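PDB 5V4T: hypothetic aldehyde deformylating oxygenase from Sulfolobus tokodaii, which binds iron in a ferritin-like helical bundle, has aldehyde deformylating oxygenase activity and probably acts as an oxidoreductase. Local coordinates for residues Glu66-Asp71 and Leu132-Gly137; Ile109-Leu114 and Glu143-His148; Glu168-Ala173 and Glu200-Arg205. One frame throughout, in Å; residues are numbered along the deposited sequence.

Contact 1: residues Glu66-Asp71 and Leu132-Gly137; sequences EYFKED and LKFNEG
Phe134 drives the edge of its ring into the face of Tyr67, an edge-to-face (T-shaped) pair with centroids 4.8 Å apart and planes at 60°. The atom at the front is Phe134 CD1, which stands over the centre of the tyrosine ring, 3.7 Å from Tyr67 CD2. Behind it the phenylalanine's own CB settles on the outer part of the same ring, 3.6 Å from Tyr67 CE1. In both residues CG stands opposite the backbone N (chi1 -167° in Tyr67, -169° in Phe134), a setting that brings the rings together. Phe68 closes the group: its CE2 comes to 3.9 Å from Phe134 CE1 in an oblique approach, while Tyr67 CD2 sits over the centre of the Phe68 ring. This tight part is buried, and Ile16 and Ser20 of helix 10-23 pack on Phe134 as well. The phenol oxygen of Tyr67 is hydrogen-bonded to Asp2, whose carboxylate also takes the backbone N-H groups of Lys133 and Phe134 at the start of helix 132-155. With an alanine in place of Tyr67, the edge of Phe134 is likely to lose the face it rests on, and Asp2 its phenol partner. The outer side is loose by comparison: Lys133 starts toward the other segment, but its exposed end leads away. At Phe68 the backbone leaves helical phi/psi and reverses through a type I beta turn from Phe68 to Asp71, Asp71 N bonding to Phe68 O. The whole is an aromatic cluster joining the end of helix 49-67 to the start of helix 132-155 in a ferritin-like bundle.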
loop_
_atom_site.group_PDB
_atom_site.type_symbol
_atom_site.label_atom_id
_atom_site.label_comp_id
_atom_site.label_asym_id
_atom_site.label_seq_id
_atom_site.Cartn_x
_atom_site.Cartn_y
_atom_site.Cartn_z
ATOM N N GLU A 66 -16.164 4.236 2.183
ATOM C CA GLU A 66 -17.100 4.936 3.045
ATOM C C GLU A 66 -16.676 6.349 3.358
ATOM O O GLU A 66 -17.477 7.274 3.341
ATOM C CB GLU A 66 -17.290 4.189 4.362
ATOM C CG GLU A 66 -18.027 2.855 4.190
ATOM C CD GLU A 66 -19.409 3.002 3.518
ATOM O OE1 GLU A 66 -20.109 4.047 3.733
ATOM O OE2 GLU A 66 -19.796 2.062 2.769
ATOM N N TYR A 67 -15.389 6.551 3.642
ATOM C CA TYR A 67 -14.935 7.854 3.981
ATOM C C TYR A 67 -15.156 8.855 2.831
ATOM O O TYR A 67 -15.496 10.015 3.106
ATOM C CB TYR A 67 -13.436 7.858 4.364
ATOM C CG TYR A 67 -13.007 9.145 5.020
ATOM C CD1 TYR A 67 -13.153 9.339 6.381
ATOM C CD2 TYR A 67 -12.538 10.225 4.247
ATOM C CE1 TYR A 67 -12.789 10.553 6.989
ATOM C CE2 TYR A 67 -12.192 11.453 4.848
ATOM C CZ TYR A 67 -12.325 11.604 6.225
ATOM O OH TYR A 67 -12.001 12.820 6.772
ATOM N N PHE A 68 -14.877 8.418 1.618
ATOM C CA PHE A 68 -14.890 9.301 0.448
ATOM C C PHE A 68 -16.203 9.225 -0.359
ATOM O O PHE A 68 -16.246 9.732 -1.485
ATOM C CB PHE A 68 -13.688 9.061 -0.424
ATOM C CG PHE A 68 -12.407 9.531 0.227
ATOM C CD1 PHE A 68 -12.151 10.868 0.423
ATOM C CD2 PHE A 68 -11.479 8.612 0.695
ATOM C CE1 PHE A 68 -10.976 11.313 1.020
ATOM C CE2 PHE A 68 -10.274 9.059 1.283
ATOM C CZ PHE A 68 -10.007 10.379 1.420
ATOM N N LYS A 69 -17.231 8.649 0.239
ATOM C CA LYS A 69 -18.610 8.726 -0.371
ATOM C C LYS A 69 -18.887 10.120 -0.960
ATOM O O LYS A 69 -19.393 10.249 -2.064
ATOM C CB LYS A 69 -19.687 8.463 0.702
ATOM C CG LYS A 69 -19.910 7.018 1.104
ATOM C CD LYS A 69 -19.984 6.130 -0.118
ATOM C CE LYS A 69 -20.510 4.749 0.190
ATOM N NZ LYS A 69 -20.220 3.932 -1.005
ATOM N N GLU A 70 -18.569 11.146 -0.169
ATOM C CA GLU A 70 -18.862 12.568 -0.463
ATOM C C GLU A 70 -17.746 13.374 -1.108
ATOM O O GLU A 70 -17.802 14.625 -1.248
ATOM C CB GLU A 70 -19.418 13.214 0.801
ATOM C CG GLU A 70 -20.688 12.473 1.237
ATOM C CD GLU A 70 -21.390 13.067 2.443
ATOM O OE1 GLU A 70 -20.789 13.896 3.149
ATOM O OE2 GLU A 70 -22.571 12.706 2.691
ATOM N N ASP A 71 -16.705 12.673 -1.515
ATOM C CA ASP A 71 -15.627 13.291 -2.256
ATOM C C ASP A 71 -14.904 12.134 -2.929
ATOM O O ASP A 71 -13.779 11.794 -2.593
ATOM C CB ASP A 71 -14.752 14.138 -1.364
ATOM C CG ASP A 71 -13.842 15.095 -2.121
ATOM O OD1 ASP A 71 -13.790 15.063 -3.381
ATOM O OD2 ASP A 71 -13.181 15.911 -1.452
ATOM N N LEU A 132 -10.178 13.663 12.468
ATOM C CA LEU A 132 -10.022 12.684 13.529
ATOM C C LEU A 132 -10.419 11.275 13.162
ATOM O O LEU A 132 -9.683 10.344 13.489
ATOM C CB LEU A 132 -10.800 13.074 14.783
ATOM C CG LEU A 132 -10.400 14.402 15.367
ATOM C CD1 LEU A 132 -11.139 14.652 16.678
ATOM C CD2 LEU A 132 -8.893 14.511 15.608
ATOM N N LYS A 133 -11.563 11.088 12.496
ATOM C CA LYS A 133 -11.977 9.758 12.090
ATOM C C LYS A 133 -11.038 9.220 11.037
ATOM O O LYS A 133 -10.714 8.044 11.055
ATOM C CB LYS A 133 -13.417 9.789 11.569
ATOM C CG LYS A 133 -14.385 10.139 12.675
ATOM C CD LYS A 133 -15.782 10.242 12.069
ATOM C CE LYS A 133 -16.726 10.890 13.030
ATOM N NZ LYS A 133 -18.045 11.024 12.336
ATOM N N PHE A 134 -10.605 10.059 10.111
ATOM C CA PHE A 134 -9.673 9.609 9.093
ATOM C C PHE A 134 -8.391 9.124 9.767
ATOM O O PHE A 134 -7.857 8.053 9.441
ATOM C CB PHE A 134 -9.372 10.695 8.069
ATOM C CG PHE A 134 -8.628 10.188 6.863
ATOM C CD1 PHE A 134 -9.260 9.485 5.854
ATOM C CD2 PHE A 134 -7.277 10.360 6.791
ATOM C CE1 PHE A 134 -8.570 9.048 4.743
ATOM C CE2 PHE A 134 -6.578 9.921 5.705
ATOM C CZ PHE A 134 -7.226 9.299 4.656
ATOM N N ASN A 135 -7.869 9.946 10.683
ATOM C CA ASN A 135 -6.626 9.612 11.352
ATOM C C ASN A 135 -6.721 8.287 12.105
ATOM O O ASN A 135 -5.818 7.472 12.015
ATOM C CB ASN A 135 -6.223 10.707 12.310
ATOM C CG ASN A 135 -4.886 10.452 12.895
ATOM O OD1 ASN A 135 -4.780 10.079 14.105
ATOM N ND2 ASN A 135 -3.848 10.692 12.129
ATOM N N GLU A 136 -7.826 8.055 12.802
ATOM C CA GLU A 136 -7.977 6.814 13.536
ATOM C C GLU A 136 -8.033 5.639 12.599
ATOM O O GLU A 136 -7.448 4.557 12.886
ATOM C CB GLU A 136 -9.235 6.869 14.390
ATOM C CG GLU A 136 -9.473 5.600 15.199
ATOM C CD GLU A 136 -8.402 5.253 16.206
ATOM O OE1 GLU A 136 -7.601 6.092 16.650
ATOM O OE2 GLU A 136 -8.378 4.076 16.582
ATOM N N GLY A 137 -8.646 5.830 11.435
ATOM C CA GLY A 137 -8.728 4.784 10.449
ATOM C C GLY A 137 -7.328 4.454 9.920
ATOM O O GLY A 137 -6.946 3.275 9.789
#

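Contact 2: residues Ile109-Leu114 and Glu143-His148; sequences ITEGVL and EDEARH. With FE (Fe (III) ion), chain C.
Glu111, Glu145 and His148 meet at an iron(III) ion, in the carboxylate-and-histidine site of a ferritin-like helical bundle; Glu145 and His148 form the Glu-X-X-His pair familiar from diiron proteins of this class. One iron is bound here, and the metal bonds carry the contact. Glu111 gives a single oxygen, OE2, at 1.9 Å from the iron. Glu145 is bidentate, with OE1 and OE2 each 2.2 Å from the metal, and His148 binds through ND1. A water 2.1 Å from the iron and Glu57 of helix 49-67 complete the set.

Glu111 runs out straight beyond CG (chi2 -179°) and reaches the metal with its end, whereas a bend at chi2 (-52°) brings the Glu145 carboxylate round to the iron, where both oxygens bind. The two side chains cross at about a right angle, and their carboxylate planes are 60° apart.

No hydrogen bond spans the segments. Glu111 OE2 lies 3.0 Å from Glu145 OE1, a close pair that the shared iron probably makes tolerable. The same Glu111 oxygen approaches the edge of the histidine ring near its plane.

Second-shell polar bonds surround the site. His148 NE2 is hydrogen-bonded to Glu56, which probably restrains the rotation of the imidazole. Arg147 forms salt bridges with Glu56 and with Asp144, the latter through a weak bond, and Asp144 in turn is hydrogen-bonded to His60.

In the backbone, helix 98-128 widens into a pi-type turn at the site: Ile109 O accepts from both Val113 N and Leu114 N, the second bond measuring 3.0 Å.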
loop_
_atom_site.group_PDB
_atom_site.type_symbol
_atom_site.label_atom_id
_atom_site.label_comp_id
_atom_site.label_asym_id
_atom_site.label_seq_id
_atom_site.Cartn_x
_atom_site.Cartn_y
_atom_site.Cartn_z
ATOM N N ILE A 109 7.315 -5.250 -0.613
ATOM C CA ILE A 109 7.454 -3.999 -1.335
ATOM C C ILE A 109 6.184 -3.135 -1.160
ATOM O O ILE A 109 6.237 -1.944 -0.958
ATOM C CB ILE A 109 7.808 -4.249 -2.823
ATOM C CG1 ILE A 109 9.268 -4.681 -2.997
ATOM C CG2 ILE A 109 7.449 -3.083 -3.721
ATOM C CD1 ILE A 109 10.294 -3.576 -2.771
ATOM N N THR A 110 5.039 -3.744 -1.351
ATOM C CA THR A 110 3.800 -2.941 -1.382
ATOM C C THR A 110 3.399 -2.573 0.012
ATOM O O THR A 110 3.187 -1.388 0.294
ATOM C CB THR A 110 2.656 -3.651 -2.125
ATOM O OG1 THR A 110 3.101 -3.998 -3.446
ATOM C CG2 THR A 110 1.434 -2.791 -2.239
ATOM N N GLU A 111 3.277 -3.552 0.898
ATOM C CA GLU A 111 2.935 -3.279 2.282
ATOM C C GLU A 111 4.102 -2.737 3.075
ATOM O O GLU A 111 3.921 -1.818 3.866
ATOM C CB GLU A 111 2.326 -4.516 2.942
ATOM C CG GLU A 111 1.093 -5.046 2.209
ATOM C CD GLU A 111 0.466 -6.278 2.875
ATOM O OE1 GLU A 111 1.191 -7.254 3.112
ATOM O OE2 GLU A 111 -0.771 -6.320 3.157
ATOM N N GLY A 112 5.301 -3.276 2.912
ATOM C CA GLY A 112 6.403 -2.976 3.801
ATOM C C GLY A 112 7.261 -1.815 3.378
ATOM O O GLY A 112 8.083 -1.373 4.175
ATOM N N VAL A 113 7.078 -1.318 2.161
ATOM C CA VAL A 113 7.798 -0.096 1.733
ATOM C C VAL A 113 6.808 0.992 1.292
ATOM O O VAL A 113 6.715 2.035 1.980
ATOM C CB VAL A 113 8.778 -0.419 0.613
ATOM C CG1 VAL A 113 9.446 0.889 0.215
ATOM C CG2 VAL A 113 9.808 -1.400 1.095
ATOM N N LEU A 114 6.041 0.764 0.253
ATOM C CA LEU A 114 5.139 1.781 -0.298
ATOM C C LEU A 114 4.069 2.163 0.687
ATOM O O LEU A 114 3.890 3.345 0.950
ATOM C CB LEU A 114 4.503 1.315 -1.594
ATOM C CG LEU A 114 5.480 1.318 -2.725
ATOM C CD1 LEU A 114 4.888 0.440 -3.785
ATOM C CD2 LEU A 114 5.610 2.792 -3.200
ATOM N N GLU A 143 -1.596 -0.491 12.091
ATOM C CA GLU A 143 -1.488 -1.666 12.955
ATOM C C GLU A 143 -1.656 -2.967 12.213
ATOM O O GLU A 143 -0.876 -3.921 12.420
ATOM C CB GLU A 143 -2.459 -1.545 14.104
ATOM C CG GLU A 143 -2.341 -2.594 15.174
ATOM C CD GLU A 143 -3.313 -2.294 16.339
ATOM O OE1 GLU A 143 -4.355 -1.621 16.137
ATOM O OE2 GLU A 143 -3.016 -2.749 17.447
ATOM N N ASP A 144 -2.695 -3.015 11.366
ATOM C CA ASP A 144 -2.949 -4.189 10.566
ATOM C C ASP A 144 -1.755 -4.480 9.679
ATOM O O ASP A 144 -1.340 -5.636 9.557
ATOM C CB ASP A 144 -4.156 -4.020 9.676
ATOM C CG ASP A 144 -5.498 -4.081 10.411
ATOM O OD1 ASP A 144 -5.588 -4.290 11.647
ATOM O OD2 ASP A 144 -6.510 -3.814 9.681
ATOM N N GLU A 145 -1.207 -3.445 9.041
ATOM C CA GLU A 145 -0.145 -3.648 8.064
ATOM C C GLU A 145 1.117 -4.191 8.677
ATOM O O GLU A 145 1.865 -4.962 8.025
ATOM C CB GLU A 145 0.117 -2.390 7.235
ATOM C CG GLU A 145 -1.029 -2.065 6.272
ATOM C CD GLU A 145 -1.427 -3.236 5.389
ATOM O OE1 GLU A 145 -0.515 -3.939 4.898
ATOM O OE2 GLU A 145 -2.652 -3.452 5.197
ATOM N N ALA A 146 1.409 -3.834 9.922
ATOM C CA ALA A 146 2.526 -4.423 10.624
ATOM C C ALA A 146 2.410 -5.927 10.738
ATOM O O ALA A 146 3.380 -6.657 10.516
ATOM C CB ALA A 146 2.715 -3.786 12.001
ATOM N N ARG A 147 1.212 -6.421 10.989
ATOM C CA ARG A 147 0.995 -7.864 11.006
ATOM C C ARG A 147 1.022 -8.458 9.640
ATOM O O ARG A 147 1.510 -9.589 9.452
ATOM C CB ARG A 147 -0.326 -8.173 11.676
ATOM C CG ARG A 147 -0.416 -7.958 13.171
ATOM C CD ARG A 147 -1.718 -8.601 13.728
ATOM N NE ARG A 147 -2.962 -8.158 13.067
ATOM C CZ ARG A 147 -3.674 -7.063 13.371
ATOM N NH1 ARG A 147 -3.288 -6.229 14.303
ATOM N NH2 ARG A 147 -4.770 -6.780 12.701
ATOM N N HIS A 148 0.562 -7.725 8.637
ATOM C CA HIS A 148 0.632 -8.188 7.253
ATOM C C HIS A 148 2.085 -8.433 6.829
ATOM O O HIS A 148 2.428 -9.437 6.234
ATOM C CB HIS A 148 -0.054 -7.265 6.277
ATOM C CG HIS A 148 -1.547 -7.177 6.484
ATOM N ND1 HIS A 148 -2.385 -6.452 5.672
ATOM C CD2 HIS A 148 -2.326 -7.696 7.471
ATOM C CE1 HIS A 148 -3.623 -6.571 6.108
ATOM N NE2 HIS A 148 -3.617 -7.308 7.206
HETATM FE FE FE C . -2.096 -5.130 3.907
HETATM O O HOH W 1 -2.194 -3.813 2.313
#

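Contact 3: residues Glu168-Ala173 and Glu200-Arg205; sequences ELFPLA and ELKKAR
Lys202 lays its aliphatic chain over one face of the Phe170 ring, the two side chains crossing at a slant. CD is the atom that bears down: it lies 3.8 Å from the ring centroid and 16° off the normal, a CH-pi contact. Its nearest ring atom is Phe170 CG, 3.6 Å away, so the methylene is displaced toward the rooted end of the ring. Farther back along the lysine, CB rests 3.8 Å from Phe170 CE1, and CG lies over the same side near CD1. The chain is extended beyond CG, so CB, CG and CD run along the face before the end leaves it, while Phe170, with CG opposite the backbone N across the CA-CB bond (chi1 -178°), reaches out toward helix 191-211. Met198 and Glu199 of that helix also touch the phenylalanine, and Lys202 packs on Val166 and Glu167 of helix 159-179. Near this point helix 159-179 is kinked at Pro171, whose nitrogen has no hydrogen to give to the preceding turn. Between these two segments the join is made by the methylene groups of a lysine, while NZ lies beyond CD, farther from the ring, so the contact is apolar in character although a lysine supplies it.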
loop_
_atom_site.group_PDB
_atom_site.type_symbol
_atom_site.label_atom_id
_atom_site.label_comp_id
_atom_site.label_asym_id
_atom_site.label_seq_id
_atom_site.Cartn_x
_atom_site.Cartn_y
_atom_site.Cartn_z
ATOM N N GLU A 168 14.914 -6.210 -6.979
ATOM C CA GLU A 168 14.467 -6.006 -8.349
ATOM C C GLU A 168 13.282 -5.125 -8.464
ATOM O O GLU A 168 13.176 -4.350 -9.392
ATOM C CB GLU A 168 14.205 -7.369 -9.030
ATOM C CG GLU A 168 15.535 -8.095 -9.186
ATOM C CD GLU A 168 15.396 -9.522 -9.670
ATOM O OE1 GLU A 168 14.233 -9.948 -9.916
ATOM O OE2 GLU A 168 16.466 -10.195 -9.729
ATOM N N LEU A 169 12.406 -5.181 -7.458
ATOM C CA LEU A 169 11.149 -4.486 -7.513
ATOM C C LEU A 169 11.187 -3.121 -6.822
ATOM O O LEU A 169 10.368 -2.265 -7.126
ATOM C CB LEU A 169 10.082 -5.327 -6.831
ATOM C CG LEU A 169 9.691 -6.610 -7.583
ATOM C CD1 LEU A 169 9.016 -7.547 -6.613
ATOM C CD2 LEU A 169 8.769 -6.220 -8.700
ATOM N N PHE A 170 12.199 -2.900 -6.033
ATOM C CA PHE A 170 12.292 -1.633 -5.344
ATOM C C PHE A 170 12.297 -0.414 -6.313
ATOM O O PHE A 170 11.665 0.581 -6.010
ATOM C CB PHE A 170 13.524 -1.628 -4.444
ATOM C CG PHE A 170 13.695 -0.367 -3.651
ATOM C CD1 PHE A 170 12.922 -0.140 -2.524
ATOM C CD2 PHE A 170 14.654 0.573 -4.001
ATOM C CE1 PHE A 170 13.031 1.050 -1.810
ATOM C CE2 PHE A 170 14.792 1.726 -3.245
ATOM C CZ PHE A 170 13.960 1.966 -2.186
ATOM N N PRO A 171 12.983 -0.474 -7.445
ATOM C CA PRO A 171 12.996 0.735 -8.286
ATOM C C PRO A 171 11.621 1.119 -8.773
ATOM O O PRO A 171 11.351 2.292 -8.922
ATOM C CB PRO A 171 13.895 0.331 -9.477
ATOM C CG PRO A 171 14.804 -0.696 -8.897
ATOM C CD PRO A 171 13.985 -1.446 -7.870
ATOM N N LEU A 172 10.734 0.148 -8.991
ATOM C CA LEU A 172 9.367 0.447 -9.396
ATOM C C LEU A 172 8.650 1.194 -8.283
ATOM O O LEU A 172 7.931 2.178 -8.511
ATOM C CB LEU A 172 8.652 -0.858 -9.788
ATOM C CG LEU A 172 7.269 -0.716 -10.369
ATOM C CD1 LEU A 172 7.329 0.035 -11.683
ATOM C CD2 LEU A 172 6.639 -2.055 -10.560
ATOM N N ALA A 173 8.855 0.755 -7.052
ATOM C CA ALA A 173 8.323 1.458 -5.903
ATOM C C ALA A 173 8.767 2.904 -5.847
ATOM O O ALA A 173 7.948 3.805 -5.614
ATOM C CB ALA A 173 8.682 0.743 -4.597
ATOM N N GLU A 200 15.770 3.062 3.536
ATOM C CA GLU A 200 15.954 2.506 4.843
ATOM C C GLU A 200 14.966 1.361 5.119
ATOM O O GLU A 200 15.280 0.362 5.712
ATOM C CB GLU A 200 15.861 3.572 5.893
ATOM C CG GLU A 200 16.929 4.639 5.668
ATOM C CD GLU A 200 18.398 4.448 6.163
ATOM O OE1 GLU A 200 18.981 3.285 6.391
ATOM O OE2 GLU A 200 18.967 5.620 6.296
ATOM N N LEU A 201 13.733 1.530 4.675
ATOM C CA LEU A 201 12.745 0.444 4.777
ATOM C C LEU A 201 13.119 -0.814 3.989
ATOM O O LEU A 201 12.949 -1.914 4.457
ATOM C CB LEU A 201 11.395 0.955 4.343
ATOM C CG LEU A 201 10.754 2.031 5.221
ATOM C CD1 LEU A 201 9.533 2.690 4.578
ATOM C CD2 LEU A 201 10.354 1.457 6.561
ATOM N N LYS A 202 13.611 -0.627 2.804
ATOM C CA LYS A 202 14.122 -1.750 1.992
ATOM C C LYS A 202 15.193 -2.498 2.760
ATOM O O LYS A 202 15.158 -3.704 2.857
ATOM C CB LYS A 202 14.679 -1.232 0.692
ATOM C CG LYS A 202 15.192 -2.308 -0.290
ATOM C CD LYS A 202 16.139 -1.681 -1.294
ATOM C CE LYS A 202 17.098 -2.693 -1.825
ATOM N NZ LYS A 202 18.090 -2.003 -2.697
ATOM N N LYS A 203 16.183 -1.783 3.301
ATOM C CA LYS A 203 17.230 -2.390 4.085
ATOM C C LYS A 203 16.706 -3.138 5.286
ATOM O O LYS A 203 17.079 -4.280 5.574
ATOM C CB LYS A 203 18.244 -1.316 4.519
ATOM C CG LYS A 203 19.056 -0.873 3.332
ATOM C CD LYS A 203 20.182 0.051 3.738
ATOM C CE LYS A 203 21.191 0.173 2.609
ATOM N NZ LYS A 203 22.368 1.014 3.022
ATOM N N ALA A 204 15.732 -2.551 5.967
ATOM C CA ALA A 204 15.130 -3.192 7.152
ATOM C C ALA A 204 14.416 -4.492 6.788
ATOM O O ALA A 204 14.544 -5.466 7.491
ATOM C CB ALA A 204 14.125 -2.224 7.751
ATOM N N ARG A 205 13.664 -4.495 5.691
ATOM C CA ARG A 205 12.931 -5.694 5.291
ATOM C C ARG A 205 13.897 -6.765 4.875
ATOM O O ARG A 205 13.738 -7.938 5.271
ATOM C CB ARG A 205 11.912 -5.464 4.197
ATOM C CG ARG A 205 10.910 -4.318 4.471
ATOM C CD ARG A 205 10.166 -4.407 5.820
ATOM N NE ARG A 205 9.230 -3.249 5.978
ATOM C CZ ARG A 205 8.519 -2.952 7.095
ATOM N NH1 ARG A 205 8.679 -3.683 8.192
ATOM N NH2 ARG A 205 7.670 -1.905 7.132
#

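Overall arrangement
The three contacts lie along one all-helical chain, with contact 2 near its middle and contacts 1 and 3 on opposite sides of the chain's centre, their own centres about 29 Å apart. Contacts 1 and 2 share helix 132-155; their centres are about 20 Å apart and their segments alternate in sequence. Contact 3 follows both, joining helices 159-179 and 191-211. It touches contact 2 directly: Arg205 NE probably hydrogen-bonds to Gly112 O at 2.8 Å, and Ile109 CD1 packs on Phe170 CA. The iron site thus sits between an aromatic cluster where helices 49-67 and 132-155, two of the helices that supply iron ligands, meet and a later helix pair laid against helix 98-128.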